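Local coordinates for Low molecular weight protein-tyrosine-phosphatase PtpA (Staphylococcus aureus, PDB 3ROF), which removes phosphate from phosphotyrosine in proteins and probably acts as a secreted effector that counteracts host defences during infection, at residues M6-V12 and D38-R44; E24-R28 and C143-I147. One frame throughout, in Å; residues are numbered along the deposited sequence. Where two conformers were deposited one is given.

Interaction 1. Residues M6-V12 and D38-R44; sequences MVDVAFV and DIKVHSR. With PO4 (phosphate ion), chain D.
Met6, in one of two deposited conformers, lays CG 3.3 Å from Asp38 O and bends so that SD and CE lie by the Asp38 backbone. Val7 N donates to Asp38 O (2.9 Å), the first of six backbone hydrogen bonds that pair Val7-Val12 with Ile39-Arg44 as adjacent parallel strands of this phosphatase's beta-alpha-beta unit. The segment axes are turned 28° against each other, and the register runs from Val7-Ile39 to Val12-Arg44. Asp8 leaves the opposite face from Val7; its CG lies beside the backbone N (chi1 -65°), which carries OD1 over to His42. His42 NE2 donates to Asp8 OD1 (2.7 Å) on its anti side, 31° out of the carboxylate plane. On the Val7 face, Val9 sets CG1 against Ile39 CG2 at 3.7 Å. Ala10, on the histidine face, puts a methyl beside His42 CB. Phe11 meets Val41 CG1 with its ring edge, at CE2 (3.7 Å), while helix 19-33 packs on the same ring. Val12 CG1 lies against Arg44 O; the strand ends at Cys13, the probable nucleophile. On the face of Asp8 and His42, a phosphate, probably from the crystallisation liquor, accepts at O3 from His42 ND1 (2.6 Å) and Arg44 NH1 (2.9 Å).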
loop_
_atom_site.group_PDB
_atom_site.type_symbol
_atom_site.label_atom_id
_atom_site.label_comp_id
_atom_site.label_asym_id
_atom_site.label_seq_id
_atom_site.Cartn_x
_atom_site.Cartn_y
_atom_site.Cartn_z
ATOM N N MET A 6 -8.268 7.621 -14.626
ATOM C CA MET A 6 -7.836 6.751 -13.597
ATOM C C MET A 6 -7.185 7.537 -12.498
ATOM O O MET A 6 -6.656 8.651 -12.701
ATOM C CB MET A 6 -6.855 5.715 -14.117
ATOM C CG MET A 6 -6.615 4.670 -13.071
ATOM S SD MET A 6 -7.427 3.127 -13.390
ATOM C CE MET A 6 -8.553 3.444 -14.742
ATOM N N VAL A 7 -7.239 6.963 -11.313
ATOM C CA VAL A 7 -6.431 7.476 -10.246
ATOM C C VAL A 7 -5.521 6.354 -9.747
ATOM O O VAL A 7 -5.861 5.171 -9.852
ATOM C CB VAL A 7 -7.221 8.128 -9.102
ATOM C CG1 VAL A 7 -8.064 9.298 -9.626
ATOM C CG2 VAL A 7 -8.032 7.147 -8.427
ATOM N N ASP A 8 -4.360 6.751 -9.241
ATOM C CA ASP A 8 -3.366 5.812 -8.801
ATOM C C ASP A 8 -3.202 5.884 -7.298
ATOM O O ASP A 8 -3.024 6.980 -6.748
ATOM C CB ASP A 8 -2.042 6.123 -9.472
ATOM C CG ASP A 8 -2.105 5.932 -10.950
ATOM O OD1 ASP A 8 -2.060 4.774 -11.398
ATOM O OD2 ASP A 8 -2.237 6.941 -11.671
ATOM N N VAL A 9 -3.246 4.723 -6.647
ATOM C CA VAL A 9 -2.955 4.617 -5.223
ATOM C C VAL A 9 -1.753 3.731 -5.028
ATOM O O VAL A 9 -1.705 2.633 -5.589
ATOM C CB VAL A 9 -4.192 4.097 -4.372
ATOM C CG1 VAL A 9 -4.772 2.821 -4.865
ATOM C CG2 VAL A 9 -3.872 4.009 -2.908
ATOM N N ALA A 10 -0.789 4.175 -4.227
ATOM C CA ALA A 10 0.387 3.354 -3.890
ATOM C C ALA A 10 0.436 3.111 -2.423
ATOM O O ALA A 10 0.397 4.052 -1.641
ATOM C CB ALA A 10 1.679 4.034 -4.308
ATOM N N PHE A 11 0.578 1.851 -2.042
ATOM C CA PHE A 11 0.938 1.494 -0.671
ATOM C C PHE A 11 2.451 1.522 -0.569
ATOM O O PHE A 11 3.153 1.029 -1.459
ATOM C CB PHE A 11 0.377 0.110 -0.332
ATOM C CG PHE A 11 -1.113 0.067 -0.334
ATOM C CD1 PHE A 11 -1.827 0.582 0.749
ATOM C CD2 PHE A 11 -1.809 -0.440 -1.420
ATOM C CE1 PHE A 11 -3.215 0.551 0.742
ATOM C CE2 PHE A 11 -3.181 -0.494 -1.406
ATOM C CZ PHE A 11 -3.893 0.009 -0.349
ATOM N N VAL A 12 2.958 2.013 0.565
ATOM C CA VAL A 12 4.415 2.180 0.724
ATOM C C VAL A 12 4.842 1.699 2.087
ATOM O O VAL A 12 4.268 2.070 3.126
ATOM C CB VAL A 12 4.861 3.646 0.554
ATOM C CG1 VAL A 12 6.358 3.762 0.671
ATOM C CG2 VAL A 12 4.402 4.194 -0.797
ATOM N N ASP A 38 -11.708 2.492 -11.927
ATOM C CA ASP A 38 -10.845 3.628 -12.219
ATOM C C ASP A 38 -9.812 3.873 -11.160
ATOM O O ASP A 38 -9.291 4.981 -11.086
ATOM C CB ASP A 38 -11.673 4.868 -12.468
ATOM C CG ASP A 38 -12.551 4.706 -13.665
ATOM O OD1 ASP A 38 -12.031 4.339 -14.739
ATOM O OD2 ASP A 38 -13.780 4.894 -13.528
ATOM N N ILE A 39 -9.528 2.873 -10.330
ATOM C CA ILE A 39 -8.440 2.973 -9.357
ATOM C C ILE A 39 -7.388 1.912 -9.680
ATOM O O ILE A 39 -7.687 0.710 -9.683
ATOM C CB ILE A 39 -8.934 2.808 -7.915
ATOM C CG1 ILE A 39 -9.942 3.902 -7.559
ATOM C CG2 ILE A 39 -7.769 2.844 -6.949
ATOM C CD1 ILE A 39 -10.646 3.684 -6.224
ATOM N N LYS A 40 -6.167 2.369 -9.947
ATOM C CA LYS A 40 -5.027 1.487 -10.210
ATOM C C LYS A 40 -4.129 1.445 -8.989
ATOM O O LYS A 40 -3.888 2.488 -8.382
ATOM C CB LYS A 40 -4.232 1.995 -11.403
ATOM C CG LYS A 40 -3.141 1.053 -11.833
ATOM C CD LYS A 40 -2.419 1.499 -13.102
ATOM C CE LYS A 40 -1.288 0.534 -13.449
ATOM N NZ LYS A 40 -0.491 0.980 -14.631
ATOM N N VAL A 41 -3.724 0.246 -8.576
ATOM C CA VAL A 41 -2.983 0.067 -7.344
ATOM C C VAL A 41 -1.520 -0.239 -7.637
ATOM O O VAL A 41 -1.198 -0.951 -8.614
ATOM C CB VAL A 41 -3.612 -1.049 -6.502
ATOM C CG1 VAL A 41 -3.092 -0.989 -5.076
ATOM C CG2 VAL A 41 -5.136 -0.955 -6.476
ATOM N N HIS A 42 -0.655 0.298 -6.776
ATOM C CA HIS A 42 0.794 0.146 -6.878
ATOM C C HIS A 42 1.367 -0.093 -5.493
ATOM O O HIS A 42 0.696 0.149 -4.485
ATOM C CB HIS A 42 1.409 1.444 -7.399
ATOM C CG HIS A 42 0.788 1.962 -8.647
ATOM N ND1 HIS A 42 1.359 1.830 -9.898
ATOM C CD2 HIS A 42 -0.337 2.677 -8.829
ATOM C CE1 HIS A 42 0.597 2.432 -10.796
ATOM N NE2 HIS A 42 -0.427 2.967 -10.169
ATOM N N SER A 43 2.648 -0.427 -5.428
ATOM C CA SER A 43 3.349 -0.425 -4.162
ATOM C C SER A 43 4.827 -0.104 -4.364
ATOM O O SER A 43 5.400 -0.378 -5.433
ATOM C CB SER A 43 3.176 -1.753 -3.429
ATOM O OG SER A 43 3.739 -2.836 -4.145
ATOM N N ARG A 44 5.424 0.444 -3.299
ATOM C CA ARG A 44 6.822 0.799 -3.288
ATOM C C ARG A 44 7.369 0.537 -1.896
ATOM O O ARG A 44 6.626 0.534 -0.907
ATOM C CB ARG A 44 7.012 2.287 -3.605
ATOM C CG ARG A 44 6.584 2.777 -4.967
ATOM C CD ARG A 44 7.441 2.185 -6.057
ATOM N NE ARG A 44 7.215 2.805 -7.372
ATOM C CZ ARG A 44 6.318 2.383 -8.240
ATOM N NH1 ARG A 44 5.489 1.386 -7.936
ATOM N NH2 ARG A 44 6.200 3.006 -9.414
HETATM P P PO4 D . 4.254 0.475 -11.544
HETATM O O1 PO4 D . 3.190 0.319 -12.603
HETATM O O2 PO4 D . 5.097 1.666 -11.877
HETATM O O3 PO4 D . 3.709 0.792 -10.162
HETATM O O4 PO4 D . 5.181 -0.715 -11.472
#

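Interaction 2. Residues E24-R28 and C143-I147; sequences EAIMR and CDNLI
Met27 reaches from helix 19-33 to Cys143, Leu146 and Ile147 on helix 132-153, a buried helix-helix contact in the alpha/beta fold of the low molecular weight phosphatases. The segment axes cross at -66° and come no closer than 10.9 Å, so side chains must span the gap; no hydrogen bond joins the segments, and the contact is wholly apolar.

In the conformer described, one of two deposited, Met27 has CG anti to the backbone N and then bends at chi2 (76°), which sends SD and CE between the side chains of the other helix. Its sulfur lies 3.9 Å from Cys143 SG, a van der Waals approach of two sulfurs. Beyond it, the terminal methyl CE meets Leu146 CD2 at 3.9 Å, the two side chains crossing at about a right angle. Ile147 instead runs past Met27 in the opposite direction, laying CG1 alongside both SD and CE. Met27 CE comes to 3.5 Å from Ile147 CG1, a short approach that, with Met27 modelled in two conformers, carries little weight. Cys143 also turns SG anti to its own N, placing the sulfur near Met27 CA and, more loosely, 4.2 Å from Ile26 CG2. Ile26 otherwise packs on Tyr136, Val139 and Leu140, earlier in helix 132-153.

Away from helix 132-153, Glu24 and Arg28, one turn apart, form a salt bridge beside Val41 of strand 39-45, in which both terminal nitrogens of Arg28 grip one oxygen, which lies in the guanidinium plane. Glu24 OE2 receives Arg28 NH2 at 2.8 Å through its anti lone pair, whereas Arg28 NH1, at 3.1 Å, approaches it from above the carboxylate plane, 36° out.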
loop_
_atom_site.group_PDB
_atom_site.type_symbol
_atom_site.label_atom_id
_atom_site.label_comp_id
_atom_site.label_asym_id
_atom_site.label_seq_id
_atom_site.Cartn_x
_atom_site.Cartn_y
_atom_site.Cartn_z
ATOM N N GLU A 24 -1.520 -4.054 -1.532
ATOM C CA GLU A 24 -1.770 -3.875 -2.949
ATOM C C GLU A 24 -2.653 -4.989 -3.466
ATOM O O GLU A 24 -3.621 -4.747 -4.193
ATOM C CB GLU A 24 -0.447 -3.847 -3.723
ATOM C CG GLU A 24 -0.627 -3.876 -5.207
ATOM C CD GLU A 24 0.645 -3.976 -6.018
ATOM O OE1 GLU A 24 1.761 -3.959 -5.480
ATOM O OE2 GLU A 24 0.496 -4.135 -7.267
ATOM N N ALA A 25 -2.288 -6.241 -3.160
ATOM C CA ALA A 25 -3.025 -7.372 -3.704
ATOM C C ALA A 25 -4.469 -7.399 -3.177
ATOM O O ALA A 25 -5.405 -7.671 -3.922
ATOM C CB ALA A 25 -2.307 -8.654 -3.357
ATOM N N ILE A 26 -4.635 -7.160 -1.879
ATOM C CA ILE A 26 -5.974 -7.155 -1.295
ATOM C C ILE A 26 -6.823 -6.050 -1.943
ATOM O O ILE A 26 -7.960 -6.256 -2.312
ATOM C CB ILE A 26 -5.908 -6.983 0.241
ATOM C CG1 ILE A 26 -5.270 -8.198 0.894
ATOM C CG2 ILE A 26 -7.297 -6.660 0.803
ATOM C CD1 ILE A 26 -4.859 -7.976 2.320
ATOM N N MET A 27 -6.256 -4.844 -2.039
ATOM C CA MET A 27 -6.952 -3.705 -2.614
ATOM C C MET A 27 -7.369 -3.966 -4.061
ATOM O O MET A 27 -8.519 -3.705 -4.449
ATOM C CB MET A 27 -6.041 -2.471 -2.537
ATOM C CG MET A 27 -6.636 -1.175 -3.048
ATOM S SD MET A 27 -7.792 -0.511 -1.847
ATOM C CE MET A 27 -7.956 1.166 -2.486
ATOM N N ARG A 28 -6.427 -4.511 -4.854
ATOM C CA ARG A 28 -6.760 -4.808 -6.248
ATOM C C ARG A 28 -7.930 -5.784 -6.342
ATOM O O ARG A 28 -8.863 -5.588 -7.140
ATOM C CB ARG A 28 -5.536 -5.375 -6.968
ATOM C CG ARG A 28 -5.831 -5.784 -8.401
ATOM C CD ARG A 28 -4.558 -6.229 -9.142
ATOM N NE ARG A 28 -3.655 -5.094 -9.284
ATOM C CZ ARG A 28 -2.472 -4.957 -8.691
ATOM N NH1 ARG A 28 -1.912 -5.954 -8.040
ATOM N NH2 ARG A 28 -1.851 -3.801 -8.778
ATOM N N CYS A 143 -9.695 -1.370 4.279
ATOM C CA CYS A 143 -9.725 -1.418 2.834
ATOM C C CYS A 143 -10.984 -0.763 2.253
ATOM O O CYS A 143 -10.858 0.092 1.367
ATOM C CB CYS A 143 -9.594 -2.876 2.386
ATOM S SG CYS A 143 -9.385 -3.069 0.600
ATOM N N ASP A 144 -12.160 -1.163 2.709
ATOM C CA ASP A 144 -13.365 -0.550 2.120
ATOM C C ASP A 144 -13.459 0.939 2.453
ATOM O O ASP A 144 -13.943 1.711 1.619
ATOM C CB ASP A 144 -14.606 -1.258 2.570
ATOM C CG ASP A 144 -14.804 -2.576 1.855
ATOM O OD1 ASP A 144 -14.511 -2.657 0.667
ATOM O OD2 ASP A 144 -15.390 -3.505 2.476
ATOM N N ASN A 145 -13.022 1.378 3.631
ATOM C CA ASN A 145 -13.058 2.796 3.970
ATOM C C ASN A 145 -12.128 3.600 3.071
ATOM O O ASN A 145 -12.472 4.712 2.636
ATOM C CB ASN A 145 -12.655 2.984 5.425
ATOM C CG ASN A 145 -13.685 2.499 6.386
ATOM O OD1 ASN A 145 -14.867 2.408 6.068
ATOM N ND2 ASN A 145 -13.247 2.150 7.580
ATOM N N LEU A 146 -10.953 3.055 2.763
ATOM C CA LEU A 146 -10.026 3.686 1.856
ATOM C C LEU A 146 -10.617 3.796 0.436
ATOM O O LEU A 146 -10.527 4.834 -0.222
ATOM C CB LEU A 146 -8.694 2.914 1.853
ATOM C CG LEU A 146 -7.676 3.394 0.817
ATOM C CD1 LEU A 146 -7.262 4.866 1.066
ATOM C CD2 LEU A 146 -6.442 2.481 0.875
ATOM N N ILE A 147 -11.171 2.694 -0.046
ATOM C CA ILE A 147 -11.827 2.725 -1.342
ATOM C C ILE A 147 -12.902 3.794 -1.371
ATOM O O ILE A 147 -12.997 4.587 -2.318
ATOM C CB ILE A 147 -12.422 1.336 -1.694
ATOM C CG1 ILE A 147 -11.285 0.320 -1.931
ATOM C CG2 ILE A 147 -13.326 1.446 -2.915
ATOM C CD1 ILE A 147 -11.753 -1.108 -2.095
#

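In the fold
From the N terminus, strand 7-13 runs through the sheet, helix 19-33 follows, and the chain returns as strand 39-45; interaction 1 closes this short beta-alpha-beta loop, with 25 residues between its segments. Interaction 2 starts on the helix inside that loop and closes a far longer one, 114 residues, at helix 132-153. Because the segments alternate along the chain, the two contacts cross rather than nest. Their centres are about 10 Å apart and they touch directly: Ser43 OG lies 2.6 Å from Glu24 OE1, a probable hydrogen bond, and Phe11 CE2 packs on Met27 CB at 3.7 Å. Together they tie two strands, the connecting helix and the C-terminal helix into one core.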